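Side-chain contacts in glucose-6-phosphate dehydrogenase (Trypanosoma cruzi, PDB 5AQ1), which catalyses the NADP-dependent oxidation of glucose 6-phosphate to 6-phosphogluconolactone, the first step of the pentose phosphate pathway: residues Asn67-Ala72 with Ala122-Arg127; Tyr259-Gly264 with Ser334-Ser339; His273-Leu278 with Asp464-Ile469. All coordinates share one frame; numbering follows the deposited sequence.

Contact 1 (Asn67-Ala72 with Ala122-Arg127); sequences NILGYA and ARLNER. With NDP (NADPH dihydro-nicotinamide-adenine-dinucleotide phosphate), chain G.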
loop_
_atom_site.group_PDB
_atom_site.type_symbol
_atom_site.label_atom_id
_atom_site.label_comp_id
_atom_site.label_asym_id
_atom_site.label_seq_id
_atom_site.Cartn_x
_atom_site.Cartn_y
_atom_site.Cartn_z
ATOM N N ASN B 67 -45.417 -10.506 -28.041
ATOM C CA ASN B 67 -45.569 -11.590 -29.002
ATOM C C ASN B 67 -44.283 -12.386 -29.125
ATOM O O ASN B 67 -43.231 -11.833 -29.433
ATOM C CB ASN B 67 -45.967 -11.033 -30.362
ATOM C CG ASN B 67 -47.444 -10.715 -30.442
ATOM O OD1 ASN B 67 -47.836 -9.555 -30.536
ATOM N ND2 ASN B 67 -48.277 -11.751 -30.396
ATOM N N ILE B 68 -44.379 -13.687 -28.874
ATOM C CA ILE B 68 -43.245 -14.588 -28.990
ATOM C C ILE B 68 -43.513 -15.497 -30.178
ATOM O O ILE B 68 -44.500 -16.235 -30.194
ATOM C CB ILE B 68 -43.050 -15.410 -27.701
ATOM C CG1 ILE B 68 -42.805 -14.469 -26.516
ATOM C CG2 ILE B 68 -41.885 -16.381 -27.850
ATOM C CD1 ILE B 68 -43.021 -15.109 -25.163
ATOM N N LEU B 69 -42.632 -15.434 -31.173
ATOM C CA LEU B 69 -42.813 -16.163 -32.424
ATOM C C LEU B 69 -41.685 -17.167 -32.637
ATOM O O LEU B 69 -40.527 -16.788 -32.804
ATOM C CB LEU B 69 -42.884 -15.171 -33.590
ATOM C CG LEU B 69 -42.860 -15.677 -35.039
ATOM C CD1 LEU B 69 -44.022 -16.614 -35.323
ATOM C CD2 LEU B 69 -42.866 -14.505 -36.012
ATOM N N GLY B 70 -42.032 -18.450 -32.617
ATOM C CA GLY B 70 -41.086 -19.506 -32.943
ATOM C C GLY B 70 -40.931 -19.621 -34.444
ATOM O O GLY B 70 -41.902 -19.458 -35.184
ATOM N N TYR B 71 -39.711 -19.907 -34.892
ATOM C CA TYR B 71 -39.411 -20.044 -36.315
ATOM C C TYR B 71 -38.399 -21.163 -36.547
ATOM O O TYR B 71 -37.311 -21.144 -35.983
ATOM C CB TYR B 71 -38.866 -18.723 -36.857
ATOM C CG TYR B 71 -38.606 -18.720 -38.347
ATOM C CD1 TYR B 71 -37.401 -19.189 -38.865
ATOM C CD2 TYR B 71 -39.560 -18.235 -39.241
ATOM C CE1 TYR B 71 -37.159 -19.187 -40.226
ATOM C CE2 TYR B 71 -39.324 -18.226 -40.603
ATOM C CZ TYR B 71 -38.123 -18.702 -41.089
ATOM O OH TYR B 71 -37.878 -18.696 -42.441
ATOM N N ALA B 72 -38.766 -22.133 -37.379
ATOM C CA ALA B 72 -37.874 -23.238 -37.737
ATOM C C ALA B 72 -38.407 -24.000 -38.953
ATOM O O ALA B 72 -39.527 -23.759 -39.402
ATOM C CB ALA B 72 -37.694 -24.182 -36.556
ATOM N N ALA B 122 -39.223 -12.798 -45.897
ATOM C CA ALA B 122 -40.322 -11.899 -46.233
ATOM C C ALA B 122 -41.603 -12.331 -45.512
ATOM O O ALA B 122 -42.329 -11.491 -44.982
ATOM C CB ALA B 122 -40.546 -11.869 -47.738
ATOM N N ARG B 123 -41.876 -13.635 -45.503
ATOM C CA ARG B 123 -43.011 -14.182 -44.753
ATOM C C ARG B 123 -42.881 -13.877 -43.264
ATOM O O ARG B 123 -43.859 -13.491 -42.617
ATOM C CB ARG B 123 -43.135 -15.696 -44.960
ATOM C CG ARG B 123 -43.713 -16.097 -46.306
ATOM C CD ARG B 123 -43.613 -17.596 -46.563
ATOM N NE ARG B 123 -44.270 -18.391 -45.522
ATOM C CZ ARG B 123 -43.654 -19.183 -44.637
ATOM N NH1 ARG B 123 -42.328 -19.329 -44.632
ATOM N NH2 ARG B 123 -44.376 -19.848 -43.742
ATOM N N LEU B 124 -41.673 -14.061 -42.729
ATOM C CA LEU B 124 -41.381 -13.764 -41.321
ATOM C C LEU B 124 -41.678 -12.303 -40.994
ATOM O O LEU B 124 -42.342 -12.005 -39.999
ATOM C CB LEU B 124 -39.917 -14.083 -40.999
ATOM C CG LEU B 124 -39.389 -13.749 -39.593
ATOM C CD1 LEU B 124 -40.217 -14.415 -38.504
ATOM C CD2 LEU B 124 -37.926 -14.149 -39.464
ATOM N N ASN B 125 -41.185 -11.404 -41.841
ATOM C CA ASN B 125 -41.431 -9.974 -41.689
ATOM C C ASN B 125 -42.924 -9.648 -41.623
ATOM O O ASN B 125 -43.362 -8.857 -40.786
ATOM C CB ASN B 125 -40.783 -9.214 -42.846
ATOM C CG ASN B 125 -40.892 -7.710 -42.696
ATOM O OD1 ASN B 125 -40.264 -7.118 -41.826
ATOM N ND2 ASN B 125 -41.687 -7.082 -43.554
ATOM N N GLU B 126 -43.693 -10.268 -42.511
ATOM C CA GLU B 126 -45.136 -10.025 -42.608
ATOM C C GLU B 126 -45.888 -10.523 -41.386
ATOM O O GLU B 126 -46.852 -9.895 -40.942
ATOM C CB GLU B 126 -45.702 -10.697 -43.860
ATOM C CG GLU B 126 -45.254 -10.027 -45.144
ATOM C CD GLU B 126 -45.485 -10.880 -46.372
ATOM O OE1 GLU B 126 -46.372 -11.763 -46.362
ATOM O OE2 GLU B 126 -44.752 -10.665 -47.358
ATOM N N ARG B 127 -45.459 -11.666 -40.863
ATOM C CA ARG B 127 -46.040 -12.220 -39.655
ATOM C C ARG B 127 -45.773 -11.291 -38.471
ATOM O O ARG B 127 -46.649 -11.078 -37.630
ATOM C CB ARG B 127 -45.462 -13.605 -39.391
ATOM C CG ARG B 127 -46.036 -14.305 -38.174
ATOM C CD ARG B 127 -47.545 -14.502 -38.275
ATOM N NE ARG B 127 -47.952 -15.716 -37.570
ATOM C CZ ARG B 127 -47.892 -16.947 -38.081
ATOM N NH1 ARG B 127 -47.456 -17.155 -39.324
ATOM N NH2 ARG B 127 -48.276 -17.983 -37.344
HETATM P PA NDP G . -29.734 -27.999 -32.073
HETATM O O1A NDP G . -28.774 -29.025 -32.629
HETATM O O2A NDP G . -30.821 -28.436 -31.107
HETATM O O5B NDP G . -30.369 -27.227 -33.330
HETATM C C5B NDP G . -31.309 -26.179 -33.115
HETATM C C4B NDP G . -32.378 -26.190 -34.199
HETATM O O4B NDP G . -31.776 -25.758 -35.423
HETATM C C3B NDP G . -33.001 -27.558 -34.471
HETATM O O3B NDP G . -34.229 -27.770 -33.767
HETATM C C2B NDP G . -33.233 -27.547 -35.963
HETATM O O2B NDP G . -34.536 -27.044 -36.243
HETATM C C1B NDP G . -32.195 -26.584 -36.513
HETATM N N9A NDP G . -31.063 -27.344 -37.106
HETATM C C8A NDP G . -30.350 -28.339 -36.528
HETATM N N7A NDP G . -29.395 -28.804 -37.374
HETATM C C5A NDP G . -29.494 -28.098 -38.515
HETATM C C6A NDP G . -28.798 -28.068 -39.819
HETATM N N6A NDP G . -27.773 -28.919 -40.066
HETATM N N1A NDP G . -29.217 -27.166 -40.747
HETATM C C2A NDP G . -30.236 -26.314 -40.512
HETATM N N3A NDP G . -30.909 -26.292 -39.345
HETATM C C4A NDP G . -30.594 -27.140 -38.334
HETATM O O3 NDP G . -28.895 -26.779 -31.434
HETATM P PN NDP G . -29.000 -26.351 -29.883
HETATM O O1N NDP G . -30.400 -25.895 -29.551
HETATM O O2N NDP G . -28.353 -27.437 -29.052
HETATM O O5D NDP G . -28.046 -25.058 -29.856
HETATM C C5D NDP G . -28.379 -23.859 -30.553
HETATM C C4D NDP G . -27.196 -22.900 -30.501
HETATM O O4D NDP G . -26.885 -22.577 -29.141
HETATM C C3D NDP G . -25.948 -23.526 -31.099
HETATM O O3D NDP G . -25.229 -22.558 -31.868
HETATM C C2D NDP G . -25.134 -23.972 -29.901
HETATM O O2D NDP G . -23.727 -23.994 -30.186
HETATM C C1D NDP G . -25.538 -22.959 -28.830
HETATM N N1N NDP G . -25.395 -23.514 -27.474
HETATM C C2N NDP G . -26.331 -24.333 -26.967
HETATM C C3N NDP G . -26.215 -24.878 -25.691
HETATM C C7N NDP G . -27.280 -25.788 -25.146
HETATM O O7N NDP G . -27.526 -25.745 -23.950
HETATM N N7N NDP G . -27.933 -26.628 -25.954
HETATM C C4N NDP G . -25.022 -24.562 -24.822
HETATM C C5N NDP G . -24.083 -23.666 -25.489
HETATM C C6N NDP G . -24.306 -23.182 -26.771
HETATM P P2B NDP G . -35.325 -27.350 -37.613
HETATM O O1X NDP G . -34.720 -28.614 -38.173
HETATM O O2X NDP G . -36.743 -27.518 -37.115
HETATM O O3X NDP G . -35.087 -26.129 -38.473
#

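Contact 2 (Tyr259-Gly264 with Ser334-Ser339); sequences YFDSIG and SVPKGS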
loop_
_atom_site.group_PDB
_atom_site.type_symbol
_atom_site.label_atom_id
_atom_site.label_comp_id
_atom_site.label_asym_id
_atom_site.label_seq_id
_atom_site.Cartn_x
_atom_site.Cartn_y
_atom_site.Cartn_z
ATOM N N TYR B 259 -19.924 -34.058 -31.379
ATOM C CA TYR B 259 -19.861 -32.612 -31.587
ATOM C C TYR B 259 -18.710 -31.984 -30.799
ATOM O O TYR B 259 -18.103 -31.003 -31.237
ATOM C CB TYR B 259 -21.187 -31.972 -31.173
ATOM C CG TYR B 259 -21.231 -30.466 -31.320
ATOM C CD1 TYR B 259 -21.061 -29.863 -32.566
ATOM C CD2 TYR B 259 -21.454 -29.645 -30.215
ATOM C CE1 TYR B 259 -21.104 -28.484 -32.708
ATOM C CE2 TYR B 259 -21.501 -28.265 -30.346
ATOM C CZ TYR B 259 -21.328 -27.687 -31.594
ATOM O OH TYR B 259 -21.377 -26.315 -31.729
ATOM N N PHE B 260 -18.420 -32.561 -29.637
ATOM C CA PHE B 260 -17.377 -32.060 -28.749
ATOM C C PHE B 260 -15.960 -32.300 -29.285
ATOM O O PHE B 260 -15.051 -31.521 -28.997
ATOM C CB PHE B 260 -17.534 -32.709 -27.370
ATOM C CG PHE B 260 -16.649 -32.119 -26.313
ATOM C CD1 PHE B 260 -17.066 -31.023 -25.570
ATOM C CD2 PHE B 260 -15.398 -32.667 -26.051
ATOM C CE1 PHE B 260 -16.249 -30.478 -24.590
ATOM C CE2 PHE B 260 -14.580 -32.128 -25.073
ATOM C CZ PHE B 260 -15.005 -31.032 -24.342
ATOM N N ASP B 261 -15.776 -33.359 -30.071
ATOM C CA ASP B 261 -14.436 -33.776 -30.504
ATOM C C ASP B 261 -13.658 -32.702 -31.265
ATOM O O ASP B 261 -12.446 -32.564 -31.084
ATOM C CB ASP B 261 -14.515 -35.038 -31.362
ATOM C CG ASP B 261 -13.158 -35.672 -31.584
ATOM O OD1 ASP B 261 -12.537 -36.097 -30.587
ATOM O OD2 ASP B 261 -12.714 -35.741 -32.750
ATOM N N SER B 262 -14.353 -31.957 -32.117
ATOM C CA SER B 262 -13.722 -30.891 -32.886
ATOM C C SER B 262 -13.570 -29.603 -32.076
ATOM O O SER B 262 -12.912 -28.673 -32.530
ATOM C CB SER B 262 -14.526 -30.610 -34.157
ATOM O OG SER B 262 -15.859 -30.232 -33.846
ATOM N N ILE B 263 -14.169 -29.553 -30.886
ATOM C CA ILE B 263 -14.173 -28.346 -30.059
ATOM C C ILE B 263 -13.168 -28.450 -28.910
ATOM O O ILE B 263 -12.225 -27.657 -28.834
ATOM C CB ILE B 263 -15.592 -28.054 -29.516
ATOM C CG1 ILE B 263 -16.568 -27.879 -30.682
ATOM C CG2 ILE B 263 -15.607 -26.794 -28.661
ATOM C CD1 ILE B 263 -18.025 -27.841 -30.276
ATOM N N GLY B 264 -13.369 -29.419 -28.017
ATOM C CA GLY B 264 -12.492 -29.599 -26.857
ATOM C C GLY B 264 -12.849 -28.677 -25.705
ATOM O O GLY B 264 -13.603 -27.721 -25.872
ATOM N N SER B 334 -18.993 -41.830 -31.965
ATOM C CA SER B 334 -18.853 -40.661 -32.836
ATOM C C SER B 334 -17.480 -39.971 -32.805
ATOM O O SER B 334 -17.292 -38.971 -33.499
ATOM C CB SER B 334 -19.925 -39.633 -32.483
ATOM O OG SER B 334 -21.212 -40.220 -32.487
ATOM N N VAL B 335 -16.533 -40.480 -32.015
ATOM C CA VAL B 335 -15.193 -39.877 -31.952
ATOM C C VAL B 335 -14.155 -40.779 -32.639
ATOM O O VAL B 335 -14.156 -41.990 -32.418
ATOM C CB VAL B 335 -14.756 -39.542 -30.496
ATOM C CG1 VAL B 335 -15.919 -38.954 -29.710
ATOM C CG2 VAL B 335 -14.189 -40.753 -29.766
ATOM N N PRO B 336 -13.276 -40.194 -33.483
ATOM C CA PRO B 336 -12.195 -40.978 -34.092
ATOM C C PRO B 336 -11.297 -41.611 -33.041
ATOM O O PRO B 336 -11.232 -41.131 -31.910
ATOM C CB PRO B 336 -11.412 -39.945 -34.908
ATOM C CG PRO B 336 -12.383 -38.853 -35.173
ATOM C CD PRO B 336 -13.281 -38.804 -33.974
ATOM N N LYS B 337 -10.600 -42.669 -33.423
ATOM C CA LYS B 337 -9.941 -43.531 -32.448
ATOM C C LYS B 337 -8.662 -42.930 -31.859
ATOM O O LYS B 337 -8.307 -43.240 -30.717
ATOM C CB LYS B 337 -9.652 -44.898 -33.071
ATOM C CG LYS B 337 -10.148 -46.056 -32.227
ATOM C CD LYS B 337 -10.327 -47.303 -33.063
ATOM C CE LYS B 337 -11.079 -48.358 -32.283
ATOM N NZ LYS B 337 -10.813 -49.700 -32.849
ATOM N N GLY B 338 -7.984 -42.073 -32.623
ATOM C CA GLY B 338 -6.752 -41.429 -32.160
ATOM C C GLY B 338 -6.933 -39.960 -31.824
ATOM O O GLY B 338 -6.050 -39.144 -32.100
ATOM N N SER B 339 -8.067 -39.626 -31.214
ATOM C CA SER B 339 -8.409 -38.238 -30.927
ATOM C C SER B 339 -7.526 -37.662 -29.824
ATOM O O SER B 339 -7.300 -38.317 -28.806
ATOM C CB SER B 339 -9.879 -38.134 -30.512
ATOM O OG SER B 339 -10.235 -36.795 -30.220
#

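Contact 3 (His273-Leu278 with Asp464-Ile469); sequences HLTQIL and DAAWRI. With BG6 (6-O-phosphono-beta-D-glucopyranose), chain F.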
loop_
_atom_site.group_PDB
_atom_site.type_symbol
_atom_site.label_atom_id
_atom_site.label_comp_id
_atom_site.label_asym_id
_atom_site.label_seq_id
_atom_site.Cartn_x
_atom_site.Cartn_y
_atom_site.Cartn_z
ATOM N N HIS B 273 -16.341 -18.874 -21.032
ATOM C CA HIS B 273 -16.903 -18.722 -19.689
ATOM C C HIS B 273 -15.862 -18.277 -18.664
ATOM O O HIS B 273 -16.065 -17.301 -17.943
ATOM C CB HIS B 273 -17.540 -20.030 -19.211
ATOM C CG HIS B 273 -18.666 -20.512 -20.072
ATOM N ND1 HIS B 273 -19.678 -19.683 -20.507
ATOM C CD2 HIS B 273 -18.951 -21.742 -20.559
ATOM C CE1 HIS B 273 -20.534 -20.381 -21.232
ATOM N NE2 HIS B 273 -20.116 -21.633 -21.278
ATOM N N LEU B 274 -14.748 -19.000 -18.601
ATOM C CA LEU B 274 -13.735 -18.756 -17.578
ATOM C C LEU B 274 -12.859 -17.542 -17.897
ATOM O O LEU B 274 -12.355 -16.885 -16.981
ATOM C CB LEU B 274 -12.875 -20.004 -17.361
ATOM C CG LEU B 274 -13.629 -21.308 -17.055
ATOM C CD1 LEU B 274 -12.657 -22.365 -16.546
ATOM C CD2 LEU B 274 -14.758 -21.110 -16.052
ATOM N N THR B 275 -12.686 -17.242 -19.181
ATOM C CA THR B 275 -11.985 -16.028 -19.592
ATOM C C THR B 275 -12.821 -14.785 -19.277
ATOM O O THR B 275 -12.279 -13.741 -18.928
ATOM C CB THR B 275 -11.631 -16.067 -21.091
ATOM O OG1 THR B 275 -10.806 -17.206 -21.352
ATOM C CG2 THR B 275 -10.884 -14.799 -21.518
ATOM N N GLN B 276 -14.141 -14.897 -19.400
ATOM C CA GLN B 276 -15.043 -13.819 -18.984
ATOM C C GLN B 276 -14.877 -13.535 -17.494
ATOM O O GLN B 276 -14.727 -12.383 -17.081
ATOM C CB GLN B 276 -16.501 -14.179 -19.284
ATOM C CG GLN B 276 -16.927 -13.914 -20.717
ATOM C CD GLN B 276 -16.973 -12.439 -21.054
ATOM O OE1 GLN B 276 -17.056 -11.585 -20.168
ATOM N NE2 GLN B 276 -16.922 -12.127 -22.344
ATOM N N ILE B 277 -14.908 -14.598 -16.696
ATOM C CA ILE B 277 -14.674 -14.489 -15.259
ATOM C C ILE B 277 -13.286 -13.901 -14.996
ATOM O O ILE B 277 -13.139 -13.009 -14.164
ATOM C CB ILE B 277 -14.841 -15.854 -14.553
ATOM C CG1 ILE B 277 -16.323 -16.240 -14.520
ATOM C CG2 ILE B 277 -14.291 -15.811 -13.135
ATOM C CD1 ILE B 277 -16.580 -17.697 -14.210
ATOM N N LEU B 278 -12.282 -14.393 -15.718
ATOM C CA LEU B 278 -10.919 -13.876 -15.594
ATOM C C LEU B 278 -10.876 -12.364 -15.790
ATOM O O LEU B 278 -10.251 -11.651 -15.003
ATOM C CB LEU B 278 -9.984 -14.548 -16.605
ATOM C CG LEU B 278 -8.558 -13.997 -16.699
ATOM C CD1 LEU B 278 -7.830 -14.125 -15.369
ATOM C CD2 LEU B 278 -7.792 -14.715 -17.797
ATOM N N ASP B 464 -12.163 -11.187 -29.849
ATOM C CA ASP B 464 -10.843 -11.282 -30.486
ATOM C C ASP B 464 -9.707 -11.423 -29.465
ATOM O O ASP B 464 -8.790 -12.218 -29.659
ATOM C CB ASP B 464 -10.588 -10.046 -31.363
ATOM C CG ASP B 464 -9.209 -10.062 -32.021
ATOM O OD1 ASP B 464 -9.005 -10.845 -32.967
ATOM O OD2 ASP B 464 -8.327 -9.288 -31.596
ATOM N N ALA B 465 -9.766 -10.637 -28.392
ATOM C CA ALA B 465 -8.750 -10.683 -27.342
ATOM C C ALA B 465 -8.696 -12.056 -26.673
ATOM O O ALA B 465 -7.614 -12.556 -26.352
ATOM C CB ALA B 465 -9.011 -9.601 -26.308
ATOM N N ALA B 466 -9.864 -12.667 -26.481
ATOM C CA ALA B 466 -9.948 -13.992 -25.872
ATOM C C ALA B 466 -9.329 -15.068 -26.764
ATOM O O ALA B 466 -8.576 -15.910 -26.281
ATOM C CB ALA B 466 -11.390 -14.340 -25.545
ATOM N N TRP B 467 -9.629 -15.036 -28.064
ATOM C CA TRP B 467 -9.080 -16.029 -28.992
ATOM C C TRP B 467 -7.558 -15.962 -29.100
ATOM O O TRP B 467 -6.900 -16.987 -29.275
ATOM C CB TRP B 467 -9.703 -15.897 -30.385
ATOM C CG TRP B 467 -11.034 -16.576 -30.505
ATOM C CD1 TRP B 467 -12.225 -15.998 -30.830
ATOM C CD2 TRP B 467 -11.308 -17.966 -30.292
ATOM N NE1 TRP B 467 -13.223 -16.938 -30.836
ATOM C CE2 TRP B 467 -12.688 -18.156 -30.509
ATOM C CE3 TRP B 467 -10.521 -19.068 -29.936
ATOM C CZ2 TRP B 467 -13.301 -19.402 -30.385
ATOM C CZ3 TRP B 467 -11.128 -20.305 -29.814
ATOM C CH2 TRP B 467 -12.508 -20.463 -30.038
ATOM N N ARG B 468 -7.003 -14.760 -28.995
ATOM C CA ARG B 468 -5.557 -14.577 -29.095
ATOM C C ARG B 468 -4.806 -15.216 -27.927
ATOM O O ARG B 468 -3.655 -15.623 -28.070
ATOM C CB ARG B 468 -5.213 -13.090 -29.226
ATOM C CG ARG B 468 -5.499 -12.558 -30.620
ATOM C CD ARG B 468 -5.394 -11.047 -30.711
ATOM N NE ARG B 468 -5.817 -10.587 -32.034
ATOM C CZ ARG B 468 -5.010 -10.421 -33.080
ATOM N NH1 ARG B 468 -3.700 -10.635 -32.990
ATOM N NH2 ARG B 468 -5.527 -10.014 -34.232
ATOM N N ILE B 469 -5.470 -15.320 -26.781
ATOM C CA ILE B 469 -4.877 -15.952 -25.611
ATOM C C ILE B 469 -4.620 -17.442 -25.840
ATOM O O ILE B 469 -3.564 -17.958 -25.451
ATOM C CB ILE B 469 -5.764 -15.748 -24.362
ATOM C CG1 ILE B 469 -5.755 -14.268 -23.962
ATOM C CG2 ILE B 469 -5.284 -16.611 -23.200
ATOM C CD1 ILE B 469 -6.866 -13.866 -23.015
HETATM C C1 BG6 F . -22.065 -24.691 -22.262
HETATM C C2 BG6 F . -20.996 -25.669 -22.745
HETATM O O1 BG6 F . -21.801 -23.376 -22.768
HETATM O O5 BG6 F . -22.069 -24.651 -20.832
HETATM C C3 BG6 F . -21.256 -27.041 -22.146
HETATM O O2 BG6 F . -20.997 -25.746 -24.174
HETATM C C4 BG6 F . -21.285 -26.910 -20.632
HETATM O O3 BG6 F . -20.251 -27.984 -22.532
HETATM C C5 BG6 F . -22.365 -25.914 -20.230
HETATM O O4 BG6 F . -21.528 -28.190 -20.047
HETATM C C6 BG6 F . -22.454 -25.773 -18.713
HETATM O O6 BG6 F . -23.330 -24.703 -18.357
HETATM P P BG6 F . -23.862 -24.566 -16.845
HETATM O O1P BG6 F . -22.611 -24.540 -15.998
HETATM O O2P BG6 F . -24.611 -23.263 -16.825
HETATM O O3P BG6 F . -24.723 -25.794 -16.663
#

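Contact 1 (Asn67-Ala72 with Ala122-Arg127)
L124 reaches the strand first. Its CG lies anti to the backbone N (chi1 176°), which sends both methyls out toward L69 and Y71. CD1 sits in the angle between the two, 3.6 Å from L69 CD2 and 3.9 Å from Y71 CD2. CD2 of L124 lies over one face of the Y71 ring. The phenol is held at its far end too, because Y71 OH is hydrogen-bonded to S114 O. N125 points away from the strand and bonds R144 through OD1. One turn on from L124, R127 returns to the strand with its aliphatic part. Its CG comes within 3.8 Å of L69 CD2, so L69 is touched by both helix residues. Past Y71, A72 belongs to the NADPH pocket, and its CB is 3.5 Å from O2X of the 2'-phosphate. The contact is part of the Rossmann-type coenzyme domain. Strand 67-72 runs between strands 33-38 and 108-112 of the parallel sheet. Helix 118-134 lies over the sheet, with L124 also on V36 of strand 33-38; its segment 122-127 runs nearly antiparallel to strand 67-72 (165°, axes 11.0 Å apart).

Contact 2 (Tyr259-Gly264 with Ser334-Ser339)
The type I beta turn from P336 to S339 meets the carboxylate of D261, in the loop that leads into helix 264-282. D261 CG is anti to its own backbone N (chi1 -168°), and the carboxylate extends to the turn. S339 OG donates a hydrogen bond to D261 OD1. The modelled length, 2.4 Å from OG to OD1, is very short and doubtful at this resolution. OD1 is also hydrogen-bonded to Y329 OH, so two hydroxyls appear to share this oxygen, though the length of the serine bond is poorly defined. S339 OG is also hydrogen-bonded to C341 N, which places the hydroxyl between the carboxylate and its own loop. The other oxygen, D261 OD2, lies 3.3 Å from P336 CD, at the start of the turn. The proline ring and the carboxylate approach from opposite directions. V335 adds a looser touch, its CB 4.1 Å from D261 OD1. The contact joins two surface loops of the C-terminal domain, one after strand 240-248 and one before strand 344-349. The D261 loop has its own bracing. F260 O accepts from both I263 N and G264 N, each at 2.9 Å, and CD1 of I263 lies over one face of the Y259 ring, toward its rim. Y259 also touches NADPH, while S262 O is bonded to R185 and I263 O to R267.

Contact 3 (His273-Leu278 with Asp464-Ile469)
OG1 of T275 is gripped by two groups, the carbonyl O of I270 in its own helix and Y470 OH of the partner helix. OG1 stands anti to the carbonyl carbon (chi1 -59°), which leaves CG2 to face the other segment. There CG2 meets A466 CB at 4.1 Å and I469 CD1 at 4.4 Å. The alanine's small side chain suits a close approach, with the CA atoms of T275 and A466 6.9 Å apart. These contacts join helices 264-282 and 460-479 of the C-terminal domain. H273 extends to the glucose 6-phosphate. Its NE2 shares a hydrogen bond of 2.8 Å with O1 of the sugar, at 163° and in the ring plane. D210 holds ND1, Y212 stacks on the ring, and H211 meets it nearly at right angles. The chain from D210 through H273 to the C1 hydroxyl resembles the Asp-His pair of the family. In relatives the histidine is thought to act as general base, and H273 probably has that role here. On helix 460-479, R468 NE forms a salt bridge with D464 OD2 (2.9 Å), reaching its syn side from 29° out of the carboxylate plane.

Overall arrangement
Contact 1 lies in the coenzyme domain, on the parallel sheet, and closes before the other two begin. Contacts 2 and 3 belong to the C-terminal domain. Their segments alternate along the chain: 259-264, 273-278, 334-339, then 464-469. Helix 264-282 ties them together, since the loop of contact 2 leads into it and contact 3 lies along it. Their centres are 23 Å apart and their nearest atoms about 7 Å. The centre of contact 1 is 36 Å from that of contact 2 and 35 Å from that of contact 3. NADPH bridges the domains, touching A72 in contact 1 and Y259 in contact 2, while H273 of contact 3 is one of the residues that bind glucose 6-phosphate.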